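Telomere length regulator taz1 (Schizosaccharomyces pombe, PDB 4ZMI) binds double-stranded telomeric DNA and regulates telomere length and function, helping to repress telomere-adjacent genes and to support normal meiosis, this piece being its helical domain. Local coordinates at residues Leu58-Asn62 / Phe104-Ile108; Phe73-Phe77 / Leu118-Ile123; Phe78-Arg82 / Phe228-Leu234; Asn113-His117 / Thr155-Pro159; Val124-Leu128 / Ala141-Phe145. Numbering follows the deposited sequence.

Contact 1 (Leu58-Asn62 / Phe104-Ile108); sequences LYEFN and FTGLI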
# COMPACT_ATOMS: atom_id res chain seq x y z
N LEU A 58 7.38 12.95 9.77
CA LEU A 58 6.90 11.92 8.86
C LEU A 58 5.46 12.21 8.40
O LEU A 58 5.19 12.22 7.20
CB LEU A 58 7.01 10.53 9.48
CG LEU A 58 8.40 9.87 9.47
CD1 LEU A 58 8.39 8.58 10.25
CD2 LEU A 58 8.88 9.62 8.04
N TYR A 59 4.57 12.47 9.35
CA TYR A 59 3.17 12.76 9.02
C TYR A 59 2.98 14.09 8.29
O TYR A 59 2.09 14.20 7.44
CB TYR A 59 2.27 12.67 10.27
CG TYR A 59 1.98 11.25 10.72
CD1 TYR A 59 2.99 10.44 11.25
CD2 TYR A 59 0.70 10.71 10.64
CE1 TYR A 59 2.74 9.14 11.67
CE2 TYR A 59 0.43 9.40 11.06
CZ TYR A 59 1.46 8.62 11.57
OH TYR A 59 1.23 7.33 12.00
N GLU A 60 3.81 15.10 8.59
CA GLU A 60 3.67 16.38 7.88
C GLU A 60 4.06 16.25 6.40
O GLU A 60 3.38 16.78 5.53
CB GLU A 60 4.46 17.53 8.55
CG GLU A 60 5.96 17.51 8.28
CD GLU A 60 6.66 18.78 8.73
OE1 GLU A 60 6.13 19.87 8.43
OE2 GLU A 60 7.72 18.68 9.37
N PHE A 61 5.14 15.52 6.13
CA PHE A 61 5.53 15.30 4.74
C PHE A 61 4.44 14.53 3.99
O PHE A 61 4.12 14.85 2.85
CB PHE A 61 6.85 14.56 4.68
CG PHE A 61 7.30 14.25 3.28
CD1 PHE A 61 7.79 15.25 2.47
CD2 PHE A 61 7.25 12.96 2.80
CE1 PHE A 61 8.21 14.97 1.19
CE2 PHE A 61 7.68 12.67 1.52
CZ PHE A 61 8.16 13.67 0.71
N ASN A 62 3.86 13.52 4.65
CA ASN A 62 2.79 12.73 4.06
C ASN A 62 1.54 13.53 3.85
O ASN A 62 0.83 13.35 2.88
CB ASN A 62 2.47 11.52 4.93
CG ASN A 62 1.26 10.76 4.46
OD1 ASN A 62 0.17 10.92 5.00
ND2 ASN A 62 1.45 9.91 3.45
N PHE A 104 7.36 5.12 0.53
CA PHE A 104 7.21 5.97 1.71
C PHE A 104 5.81 5.85 2.29
O PHE A 104 5.66 5.71 3.50
CB PHE A 104 7.51 7.44 1.39
CG PHE A 104 7.15 8.37 2.51
CD1 PHE A 104 8.00 8.54 3.59
CD2 PHE A 104 5.95 9.04 2.51
CE1 PHE A 104 7.67 9.38 4.63
CE2 PHE A 104 5.60 9.87 3.55
CZ PHE A 104 6.46 10.05 4.60
N THR A 105 4.80 5.91 1.43
CA THR A 105 3.43 5.87 1.91
C THR A 105 3.12 4.49 2.51
O THR A 105 2.36 4.38 3.46
CB THR A 105 2.41 6.26 0.83
OG1 THR A 105 2.52 5.38 -0.30
CG2 THR A 105 2.68 7.69 0.37
N GLY A 106 3.73 3.45 1.96
CA GLY A 106 3.64 2.13 2.55
C GLY A 106 4.31 2.03 3.92
O GLY A 106 3.65 1.66 4.89
N LEU A 107 5.61 2.37 3.99
CA LEU A 107 6.43 2.24 5.20
C LEU A 107 5.83 2.89 6.44
O LEU A 107 5.74 2.27 7.48
CB LEU A 107 7.80 2.87 4.98
CG LEU A 107 9.13 2.13 5.07
CD1 LEU A 107 10.23 3.15 5.43
CD2 LEU A 107 9.11 0.96 6.04
N ILE A 108 5.41 4.15 6.32
CA ILE A 108 4.90 4.88 7.49
C ILE A 108 3.53 4.39 7.94
O ILE A 108 3.08 4.73 9.04
CB ILE A 108 4.77 6.41 7.22
CG1 ILE A 108 3.63 6.71 6.24
CG2 ILE A 108 6.06 7.00 6.69
CD1 ILE A 108 3.45 8.18 5.99

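Contact 2 (Phe73-Phe77 / Leu118-Ile123); sequences FRTIF and LTLRSI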
# COMPACT_ATOMS: atom_id res chain seq x y z
N PHE A 73 -6.72 8.53 -1.77
CA PHE A 73 -6.60 7.16 -1.23
C PHE A 73 -5.19 6.88 -0.72
O PHE A 73 -4.76 5.73 -0.64
CB PHE A 73 -7.13 6.12 -2.23
CG PHE A 73 -8.60 6.22 -2.41
CD1 PHE A 73 -9.14 7.11 -3.33
CD2 PHE A 73 -9.45 5.51 -1.60
CE1 PHE A 73 -10.50 7.25 -3.45
CE2 PHE A 73 -10.81 5.65 -1.73
CZ PHE A 73 -11.34 6.52 -2.66
N ARG A 74 -4.48 7.96 -0.43
CA ARG A 74 -3.30 7.96 0.44
C ARG A 74 -2.01 7.56 -0.23
O ARG A 74 -0.94 7.65 0.38
CB ARG A 74 -3.54 7.07 1.67
CG ARG A 74 -4.75 7.49 2.47
CD ARG A 74 -5.41 6.31 3.19
NE ARG A 74 -5.33 6.52 4.62
CZ ARG A 74 -4.43 5.93 5.40
NH1 ARG A 74 -3.58 5.07 4.85
NH2 ARG A 74 -4.40 6.18 6.70
N THR A 75 -2.10 7.12 -1.48
CA THR A 75 -0.92 6.61 -2.15
C THR A 75 -1.19 6.61 -3.66
O THR A 75 -2.22 7.10 -4.12
CB THR A 75 -0.61 5.18 -1.67
OG1 THR A 75 0.58 4.71 -2.30
CG2 THR A 75 -1.74 4.28 -2.07
N ILE A 76 -0.25 6.05 -4.40
CA ILE A 76 -0.29 6.07 -5.85
C ILE A 76 -0.84 4.77 -6.40
O ILE A 76 -0.49 3.70 -5.93
CB ILE A 76 1.13 6.18 -6.40
CG1 ILE A 76 1.79 7.47 -5.92
CG2 ILE A 76 1.10 6.08 -7.92
CD1 ILE A 76 1.07 8.72 -6.37
N PHE A 77 -1.69 4.87 -7.41
CA PHE A 77 -2.29 3.68 -7.99
C PHE A 77 -1.88 3.42 -9.41
O PHE A 77 -2.37 4.06 -10.35
CB PHE A 77 -3.80 3.76 -7.86
CG PHE A 77 -4.25 3.64 -6.45
CD1 PHE A 77 -4.32 4.75 -5.65
CD2 PHE A 77 -4.51 2.38 -5.91
CE1 PHE A 77 -4.71 4.64 -4.33
CE2 PHE A 77 -4.90 2.24 -4.60
CZ PHE A 77 -5.00 3.38 -3.79
N LEU A 118 -4.59 0.89 6.01
CA LEU A 118 -5.30 1.24 4.78
C LEU A 118 -4.35 1.43 3.62
O LEU A 118 -4.66 1.03 2.51
CB LEU A 118 -6.14 2.50 4.96
CG LEU A 118 -7.17 2.43 6.07
CD1 LEU A 118 -7.87 3.77 6.20
CD2 LEU A 118 -8.15 1.32 5.76
N THR A 119 -3.18 2.02 3.87
CA THR A 119 -2.28 2.34 2.74
C THR A 119 -1.58 1.11 2.21
O THR A 119 -1.41 0.95 1.01
CB THR A 119 -1.21 3.35 3.13
OG1 THR A 119 -1.82 4.45 3.79
CG2 THR A 119 -0.49 3.85 1.89
N LEU A 120 -1.18 0.22 3.11
CA LEU A 120 -0.58 -1.04 2.68
C LEU A 120 -1.65 -1.85 1.95
O LEU A 120 -1.39 -2.47 0.91
CB LEU A 120 -0.04 -1.80 3.89
CG LEU A 120 1.21 -1.12 4.43
CD1 LEU A 120 1.70 -1.77 5.73
CD2 LEU A 120 2.27 -1.18 3.36
N ARG A 121 -2.88 -1.82 2.46
CA ARG A 121 -3.97 -2.51 1.77
C ARG A 121 -4.08 -2.00 0.33
O ARG A 121 -4.19 -2.80 -0.61
CB ARG A 121 -5.29 -2.33 2.51
CG ARG A 121 -6.27 -3.42 2.17
CD ARG A 121 -7.62 -3.13 2.74
NE ARG A 121 -7.52 -2.84 4.15
CZ ARG A 121 -8.53 -2.43 4.89
NH1 ARG A 121 -9.72 -2.28 4.34
NH2 ARG A 121 -8.35 -2.18 6.18
N SER A 122 -4.03 -0.68 0.17
CA SER A 122 -4.12 -0.08 -1.16
C SER A 122 -3.01 -0.59 -2.03
O SER A 122 -3.24 -0.98 -3.17
CB SER A 122 -4.02 1.45 -1.07
OG SER A 122 -5.16 1.94 -0.41
N ILE A 123 -1.78 -0.57 -1.51
CA ILE A 123 -0.63 -0.94 -2.33
C ILE A 123 -0.69 -2.40 -2.75
O ILE A 123 -0.49 -2.70 -3.92
CB ILE A 123 0.70 -0.62 -1.64
CG1 ILE A 123 0.77 0.88 -1.37
CG2 ILE A 123 1.89 -1.03 -2.50
CD1 ILE A 123 1.81 1.24 -0.35
O HOH W 1 -5.78 3.85 1.39

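Contact 3 (Phe78-Arg82 / Phe228-Leu234); sequences FSYIR and FKNVRRL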
# COMPACT_ATOMS: atom_id res chain seq x y z
N PHE A 78 -0.98 2.46 -9.56
CA PHE A 78 -0.44 2.13 -10.87
C PHE A 78 -1.50 1.52 -11.78
O PHE A 78 -1.48 1.73 -13.00
CB PHE A 78 0.81 1.26 -10.75
CG PHE A 78 1.99 2.00 -10.17
CD1 PHE A 78 2.32 1.87 -8.84
CD2 PHE A 78 2.73 2.86 -10.97
CE1 PHE A 78 3.38 2.57 -8.31
CE2 PHE A 78 3.79 3.56 -10.44
CZ PHE A 78 4.13 3.41 -9.11
N SER A 79 -2.45 0.80 -11.20
CA SER A 79 -3.55 0.30 -12.02
C SER A 79 -4.36 1.46 -12.59
O SER A 79 -4.82 1.39 -13.71
CB SER A 79 -4.47 -0.62 -11.22
OG SER A 79 -5.08 0.05 -10.14
N TYR A 80 -4.53 2.52 -11.81
CA TYR A 80 -5.32 3.65 -12.24
C TYR A 80 -4.58 4.42 -13.35
O TYR A 80 -5.13 4.69 -14.40
CB TYR A 80 -5.58 4.55 -11.05
CG TYR A 80 -6.47 5.74 -11.30
CD1 TYR A 80 -7.80 5.72 -10.93
CD2 TYR A 80 -5.96 6.89 -11.86
CE1 TYR A 80 -8.61 6.80 -11.13
CE2 TYR A 80 -6.78 8.00 -12.09
CZ TYR A 80 -8.10 7.94 -11.72
OH TYR A 80 -8.90 9.03 -11.91
N ILE A 81 -3.32 4.74 -13.09
CA ILE A 81 -2.45 5.41 -14.04
C ILE A 81 -2.32 4.64 -15.35
O ILE A 81 -2.29 5.25 -16.41
CB ILE A 81 -1.06 5.61 -13.45
CG1 ILE A 81 -1.14 6.57 -12.26
CG2 ILE A 81 -0.11 6.12 -14.50
CD1 ILE A 81 0.19 6.80 -11.60
N ARG A 82 -2.25 3.32 -15.29
CA ARG A 82 -2.16 2.54 -16.53
C ARG A 82 -3.48 2.54 -17.28
O ARG A 82 -3.50 2.54 -18.52
CB ARG A 82 -1.72 1.10 -16.26
CG ARG A 82 -1.70 0.23 -17.52
CD ARG A 82 -1.38 -1.23 -17.19
NE ARG A 82 -0.58 -1.32 -15.99
CZ ARG A 82 -1.06 -1.72 -14.82
NH1 ARG A 82 -2.33 -2.09 -14.71
NH2 ARG A 82 -0.26 -1.76 -13.76
N PHE A 228 8.53 -4.62 -5.54
CA PHE A 228 7.67 -3.71 -6.29
C PHE A 228 8.56 -2.65 -6.94
O PHE A 228 8.40 -2.35 -8.13
CB PHE A 228 6.64 -3.08 -5.34
CG PHE A 228 5.38 -2.56 -6.01
CD1 PHE A 228 4.20 -2.45 -5.29
CD2 PHE A 228 5.36 -2.14 -7.34
CE1 PHE A 228 3.03 -1.96 -5.87
CE2 PHE A 228 4.19 -1.65 -7.93
CZ PHE A 228 3.03 -1.55 -7.19
N LYS A 229 9.52 -2.12 -6.18
CA LYS A 229 10.35 -1.00 -6.62
C LYS A 229 11.29 -1.30 -7.80
O LYS A 229 11.79 -0.39 -8.45
CB LYS A 229 11.13 -0.39 -5.45
CG LYS A 229 11.50 1.09 -5.63
CD LYS A 229 12.10 1.72 -4.37
CE LYS A 229 13.57 1.34 -4.18
NZ LYS A 229 14.19 2.13 -3.07
N ASN A 230 11.53 -2.58 -8.08
CA ASN A 230 12.27 -2.91 -9.29
C ASN A 230 11.45 -3.71 -10.31
O ASN A 230 11.98 -4.52 -11.06
CB ASN A 230 13.63 -3.57 -8.98
CG ASN A 230 13.50 -4.90 -8.27
OD1 ASN A 230 12.44 -5.24 -7.76
ND2 ASN A 230 14.60 -5.66 -8.23
N VAL A 231 10.14 -3.44 -10.33
CA VAL A 231 9.24 -4.01 -11.33
C VAL A 231 8.68 -2.91 -12.24
O VAL A 231 8.27 -1.85 -11.75
CB VAL A 231 8.08 -4.75 -10.65
CG1 VAL A 231 6.96 -5.04 -11.64
CG2 VAL A 231 8.57 -6.03 -10.02
N ARG A 232 8.67 -3.13 -13.54
CA ARG A 232 8.09 -2.15 -14.47
C ARG A 232 6.58 -2.30 -14.55
O ARG A 232 6.06 -3.20 -15.21
CB ARG A 232 8.73 -2.26 -15.86
CG ARG A 232 9.45 -1.00 -16.28
CD ARG A 232 10.24 -1.21 -17.56
NE ARG A 232 10.94 0.01 -17.96
CZ ARG A 232 11.89 0.06 -18.89
NH1 ARG A 232 12.27 -1.04 -19.53
NH2 ARG A 232 12.47 1.22 -19.18
N ARG A 233 5.87 -1.39 -13.88
CA ARG A 233 4.42 -1.50 -13.81
C ARG A 233 3.71 -0.80 -14.96
O ARG A 233 2.73 -1.32 -15.50
CB ARG A 233 3.90 -1.00 -12.46
CG ARG A 233 3.66 -2.11 -11.43
CD ARG A 233 2.72 -3.17 -11.96
NE ARG A 233 2.57 -4.29 -11.02
CZ ARG A 233 3.00 -5.53 -11.24
NH1 ARG A 233 3.59 -5.84 -12.39
NH2 ARG A 233 2.83 -6.48 -10.33
N LEU A 234 4.21 0.37 -15.34
CA LEU A 234 3.60 1.10 -16.44
C LEU A 234 3.79 0.37 -17.78
O LEU A 234 4.83 0.47 -18.41
CB LEU A 234 4.08 2.55 -16.47
CG LEU A 234 3.70 3.27 -15.16
CD1 LEU A 234 4.18 4.70 -15.11
CD2 LEU A 234 2.20 3.20 -14.89

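Contact 4 (Asn113-His117 / Thr155-Pro159); sequences NTNKH and TDSNP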
# COMPACT_ATOMS: atom_id res chain seq x y z
N ASN A 113 -1.30 2.32 14.64
CA ASN A 113 -1.59 1.44 15.78
C ASN A 113 -3.03 0.92 15.88
O ASN A 113 -3.39 0.32 16.88
CB ASN A 113 -1.12 2.07 17.11
CG ASN A 113 -2.00 3.22 17.58
OD1 ASN A 113 -3.22 3.20 17.42
ND2 ASN A 113 -1.37 4.23 18.17
N THR A 114 -3.85 1.15 14.85
CA THR A 114 -5.17 0.52 14.82
C THR A 114 -5.09 -0.79 14.03
O THR A 114 -6.04 -1.57 14.00
CB THR A 114 -6.21 1.41 14.14
OG1 THR A 114 -5.80 1.69 12.80
CG2 THR A 114 -6.40 2.73 14.90
N ASN A 115 -3.95 -1.00 13.38
CA ASN A 115 -3.74 -2.18 12.54
C ASN A 115 -4.66 -2.26 11.30
O ASN A 115 -4.83 -3.34 10.71
CB ASN A 115 -3.83 -3.46 13.37
CG ASN A 115 -2.82 -3.49 14.50
OD1 ASN A 115 -1.69 -3.05 14.34
ND2 ASN A 115 -3.23 -4.00 15.65
N LYS A 116 -5.27 -1.14 10.92
CA LYS A 116 -6.07 -1.11 9.68
C LYS A 116 -5.20 -1.13 8.43
O LYS A 116 -5.58 -1.68 7.40
CB LYS A 116 -7.00 0.11 9.66
CG LYS A 116 -8.21 -0.02 10.57
CD LYS A 116 -9.02 1.28 10.52
CE LYS A 116 -10.27 1.20 11.38
NZ LYS A 116 -11.02 2.48 11.40
N HIS A 117 -4.03 -0.52 8.52
CA HIS A 117 -3.09 -0.41 7.41
C HIS A 117 -3.77 -0.15 6.06
O HIS A 117 -3.57 -0.89 5.10
CB HIS A 117 -2.20 -1.64 7.36
CG HIS A 117 -1.57 -1.98 8.68
ND1 HIS A 117 -0.66 -1.15 9.30
CD2 HIS A 117 -1.73 -3.04 9.50
CE1 HIS A 117 -0.28 -1.70 10.44
NE2 HIS A 117 -0.91 -2.84 10.59
N THR A 155 -7.86 -7.39 15.59
CA THR A 155 -7.91 -6.27 16.50
C THR A 155 -9.37 -5.97 16.80
O THR A 155 -10.12 -5.55 15.92
CB THR A 155 -7.21 -5.04 15.88
OG1 THR A 155 -5.85 -5.38 15.58
CG2 THR A 155 -7.27 -3.83 16.81
N ASP A 156 -9.79 -6.20 18.05
CA ASP A 156 -11.22 -6.28 18.35
C ASP A 156 -11.93 -4.93 18.38
O ASP A 156 -13.16 -4.87 18.41
CB ASP A 156 -11.48 -7.05 19.64
CG ASP A 156 -10.19 -7.45 20.34
OD1 ASP A 156 -9.39 -6.55 20.65
OD2 ASP A 156 -9.99 -8.67 20.57
N SER A 157 -11.17 -3.85 18.36
CA SER A 157 -11.77 -2.53 18.27
C SER A 157 -12.07 -2.14 16.81
O SER A 157 -12.67 -1.10 16.55
CB SER A 157 -10.86 -1.49 18.94
OG SER A 157 -9.49 -1.81 18.71
N ASN A 158 -11.64 -2.98 15.87
CA ASN A 158 -11.94 -2.75 14.45
C ASN A 158 -13.28 -3.37 14.06
O ASN A 158 -13.50 -4.57 14.27
CB ASN A 158 -10.81 -3.27 13.55
CG ASN A 158 -9.57 -2.38 13.59
OD1 ASN A 158 -9.65 -1.21 13.94
ND2 ASN A 158 -8.42 -2.95 13.24
N PRO A 159 -14.19 -2.55 13.48
CA PRO A 159 -15.54 -3.04 13.20
C PRO A 159 -15.58 -4.13 12.15
O PRO A 159 -14.76 -4.15 11.23
CB PRO A 159 -16.26 -1.78 12.70
CG PRO A 159 -15.18 -0.98 12.09
CD PRO A 159 -13.99 -1.18 12.99

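Contact 5 (Val124-Leu128 / Ala141-Phe145); sequences VLDAL and ALVLF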
# COMPACT_ATOMS: atom_id res chain seq x y z
N VAL A 124 -0.98 -3.30 -1.80
CA VAL A 124 -1.13 -4.72 -2.13
C VAL A 124 -2.23 -4.98 -3.18
O VAL A 124 -2.01 -5.71 -4.13
CB VAL A 124 -1.41 -5.57 -0.86
CG1 VAL A 124 -1.64 -7.04 -1.22
CG2 VAL A 124 -0.27 -5.44 0.13
N LEU A 125 -3.42 -4.38 -3.01
CA LEU A 125 -4.51 -4.56 -3.96
C LEU A 125 -4.12 -3.99 -5.31
O LEU A 125 -4.45 -4.56 -6.35
CB LEU A 125 -5.82 -3.92 -3.48
CG LEU A 125 -6.56 -4.67 -2.36
CD1 LEU A 125 -7.53 -3.73 -1.69
CD2 LEU A 125 -7.31 -5.91 -2.86
N ASP A 126 -3.43 -2.85 -5.31
CA ASP A 126 -3.02 -2.22 -6.56
C ASP A 126 -2.09 -3.15 -7.31
O ASP A 126 -2.26 -3.39 -8.49
CB ASP A 126 -2.34 -0.89 -6.31
CG ASP A 126 -1.98 -0.17 -7.60
OD1 ASP A 126 -2.87 -0.02 -8.47
OD2 ASP A 126 -0.81 0.24 -7.74
N ALA A 127 -1.11 -3.71 -6.59
CA ALA A 127 -0.22 -4.72 -7.17
C ALA A 127 -1.02 -5.88 -7.72
O ALA A 127 -0.79 -6.33 -8.84
CB ALA A 127 0.79 -5.22 -6.13
N LEU A 128 -1.97 -6.37 -6.94
CA LEU A 128 -2.79 -7.48 -7.40
C LEU A 128 -3.60 -7.15 -8.64
O LEU A 128 -3.90 -8.04 -9.44
CB LEU A 128 -3.72 -7.96 -6.29
CG LEU A 128 -3.08 -8.69 -5.10
CD1 LEU A 128 -4.16 -9.12 -4.12
CD2 LEU A 128 -2.28 -9.90 -5.57
N ALA A 141 2.25 -10.92 -2.85
CA ALA A 141 1.19 -9.96 -2.59
C ALA A 141 -0.03 -10.65 -1.97
O ALA A 141 -0.65 -10.11 -1.06
CB ALA A 141 0.82 -9.21 -3.86
N LEU A 142 -0.35 -11.84 -2.45
CA LEU A 142 -1.41 -12.62 -1.81
C LEU A 142 -1.08 -12.89 -0.35
O LEU A 142 -1.95 -12.80 0.53
CB LEU A 142 -1.65 -13.92 -2.55
CG LEU A 142 -2.38 -13.63 -3.87
CD1 LEU A 142 -2.50 -14.89 -4.72
CD2 LEU A 142 -3.74 -13.04 -3.58
N VAL A 143 0.17 -13.20 -0.07
CA VAL A 143 0.52 -13.60 1.29
C VAL A 143 0.44 -12.38 2.21
O VAL A 143 -0.18 -12.43 3.28
CB VAL A 143 1.89 -14.30 1.35
CG1 VAL A 143 2.29 -14.58 2.78
CG2 VAL A 143 1.82 -15.61 0.55
N LEU A 144 1.03 -11.28 1.77
CA LEU A 144 0.94 -10.05 2.52
C LEU A 144 -0.52 -9.62 2.69
O LEU A 144 -0.92 -9.08 3.71
CB LEU A 144 1.76 -8.98 1.83
CG LEU A 144 2.03 -7.75 2.68
CD1 LEU A 144 2.86 -8.10 3.88
CD2 LEU A 144 2.72 -6.66 1.85
N PHE A 145 -1.35 -9.92 1.69
CA PHE A 145 -2.77 -9.57 1.78
C PHE A 145 -3.46 -10.35 2.89
O PHE A 145 -4.24 -9.78 3.65
CB PHE A 145 -3.50 -9.76 0.44
CG PHE A 145 -4.93 -9.29 0.48
CD1 PHE A 145 -5.25 -7.96 0.20
CD2 PHE A 145 -5.95 -10.15 0.83
CE1 PHE A 145 -6.57 -7.53 0.25
CE2 PHE A 145 -7.26 -9.72 0.90
CZ PHE A 145 -7.57 -8.41 0.60

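Contact 1 (Leu58-Asn62 / Phe104-Ile108)
The backbones of Leu58-Asn62 and Phe104-Ile108 run close enough for interdigitation but not for main-chain bonding: the CA atoms of Asn62 and Thr105 lie 7.2 Å apart, those of Leu58 and Ile108 7.4 Å. The first segment is a turn and more of helix 52-68, the second covers the end region of helix 95-107. Leu58 and Asn62, one turn apart and joined by Asn62 N to Leu58 O at 3.2 Å, both touch Phe104 and Ile108, which are likewise one turn apart. The phenyl ring of Phe104 reaches across. Its face receives the edge of Phe61 in a T-shaped pair, with centroids 5.1 Å apart and planes at 84°, while its rim meets Leu58 CD2, 3.6 Å from Phe104 CE1, and Asn62 CB, 3.8 Å from Phe104 CE2. Ile108 fills the next space, its CD1 3.6 Å from Asn62 CB and its CG2 4.1 Å from Leu58 CD2. Asn62 thus contributes its aliphatic CB to the packing, and no hydrogen bond crosses the contact. The hydroxyl of Thr105 turns instead to Gln102 and Thr75. Helix 5-35 extends the apolar cluster by covering Phe61 with Ile18 and Met21. Such an interlocking of apolar side chains from successive turns is the usual way in which helices pack in an all-helical domain like this one, assigned by sequence to the TRF family.

Contact 2 (Phe73-Phe77 / Leu118-Ile123)
A loop laid against the first turns of a helix makes this buried contact, its centre about 4 Å from the centre of the chain. Phe73-Phe77 links helices 52-68 and 78-83 without regular structure of its own, and Leu118-Ile123 opens helix 118-130. The backbones come closest at Arg74 and Thr119, whose CA atoms are 6.2 Å apart. Arg74 extends over the helix start, with Leu118 CB over one face of its guanidinium, 3.6 Å from Arg74 NH1, but it is modelled too close to Thr119 OG1 for the detail to be certain. Asp109 offers this arginine a long, weak ion pair. Thr75 sits over the helix surface with its CB 3.8 Å from Thr119 CG2 and its CG2 3.8 Å from Ser122 CB. Phe77, at the N-cap position of the next helix, brings its ring tip to the same serine, CZ to CB at 3.5 Å. Small side chains on the helix therefore let the loop approach closely. One water bridges the two segments, donating to Phe73 O at 2.9 Å and to Ser122 OG at 2.7 Å; Ser122 OG also bonds to Cys170 O. On the flanks, helix 95-107 meets both sides of the contact, Gln102 touching Thr75 and Ile123, and the hydroxyls of Thr75 and Thr105 are hydrogen-bonded. Helix 214-229 packs on Leu120 and Ile123 through Val221 and Phe228.

Contact 3 (Phe78-Arg82 / Phe228-Leu234)
Phe228 lies near the end of helix 214-229; its CA-to-CB bond points sideways, but the ring still brings CZ to 3.9 Å from Phe78 CD1. The two rings meet obliquely, centroids 5.8 Å apart and planes at 53°. The chain then turns away from this partner, with Val231 N bonded to Phe228 O at 3.0 Å as the helix gives way to an irregular tail, and Val231 O receives a hydrogen bond from Lys99. The tail comes back at Arg233, with Arg233 CA 6.7 Å from Phe78 CA. Its CB lies 4.2 Å from Phe78 CB, and its carbonyl faces the guanidinium of Arg82: Arg82 NE and NH2 both point at Arg233 O, at 3.3 and 3.5 Å, in two weak hydrogen bonds. Leu234 completes the approach. Although its CA-to-CB bond points away from the helix, the end of the side chain still reaches it, placing CD2 3.7 Å from Ile81 CG2 and 4.0 Å from Phe78 CD2, with Leu234 CD2 lying at the edge of the Phe78 ring. Its backbone N bonds to Glu95. Phe78 is thus met by Phe228, Arg233 and Leu234 in turn, while Lys99 makes a cation-pi contact with it. What results is a C-terminal tail folded back over a short helix, tying the end of this helical domain to its first half across 145 intervening residues.

Contact 4 (Asn113-His117 / Thr155-Pro159)
Asn113 leads into the loop between helices 95-107 and 118-130 and stays out of reach of Thr155-Pro159; its amide makes a weak hydrogen bond to Glu44. Thr114 is the first residue to engage. Its carbonyl accepts a hydrogen bond from the amide of Asn158, ND2 to O at 2.9 Å, and also lies 3.8 Å from Thr155 CG2, while its hydroxyl is bonded to Asp112. Asn115 follows with phi 64° and psi 18°, in the left-handed helical region, a conformation that asparagine adopts more readily than most residues. With its CA-to-CB bond pointing toward the other loop, it donates from ND2 to Thr155 OG1 at 3.0 Å and an angle of 165°; that hydroxyl is bonded to Arg151 O as well. Lys116 stretches alongside in an almost fully extended side chain, its CE 3.6 Å from Asn158 OD1, and its carbonyl is held by Arg121. His117 occupies the N-cap position of helix 118-130, and its ring nitrogens bond to Asp109 O and Arg151. Across the gap, Thr155 and Asn158 are the first and last residues of a type I beta turn, closed by Asn158 N to Thr155 O at 3.0 Å, so a single turn presents both partners. With two well-aligned hydrogen bonds and only 209 Å² buried, the two surface loops are held together by directional polar contacts rather than by an apolar interface.

Contact 5 (Val124-Leu128 / Ala141-Phe145)
Val124 is in the t rotamer, which splays its two methyls over the neighbouring helix: CG1 rests 3.2 Å from Ala141 O and 3.7 Å from Phe145 CB, whereas CG2 points to Leu144 CD2 at 3.7 Å. Leu144 meets it in the tp rotamer, the other common leucine form besides mt. Leu125 and Leu128, by contrast, both take the mt rotamer. From Leu128, CD2 reaches Ala141 CB at 3.6 Å and CD1 comes to 4.0 Å from Leu142 CD2. Segments 124-128 and 141-145 belong to consecutive helices, 118-130 and 137-154, joined by a short connection; the axes of the two segments run roughly antiparallel, at 149°, 9.6 Å apart at closest approach, so the pair forms an antiparallel helical hairpin within this all-helical domain, grouped by sequence with the TRF family. The small Ala141 lets Val124 come near, with CA atoms 5.7 Å apart. Phe145, also t, sets its ring against Val124 and Leu125, its edge to Val124 CG1 and its CE1 3.6 Å from Leu125 CD2. Leu196 of helix 192-203 packs on Leu125, Leu128 and Phe145, and Phe224 of helix 214-229 touches Ala141 and Leu144.

Overall arrangement
Contacts 1, 2, 3 and 5 are buried, whereas contact 4 lies at the surface, some 29 Å from contact 3 between centres and on the opposite side of the chain's centre. Helix 118-130 serves both contact 2 and contact 5, one turn after another, and helix 95-107 of contact 1 touches contact 2 through the Thr105-Thr75 hydroxyl pair. Asp126 of segment 124-128 bonds to Phe78 and Ser79, joining contact 5 to contact 3, and Arg121 bonds to Lys116 O, linking contact 2 to contact 4. Chemistry follows position: helix-on-helix contacts 1 and 5 are largely apolar, contact 2 adds a bridging water, contact 3 adds weak hydrogen bonds, and contact 4 is chiefly polar.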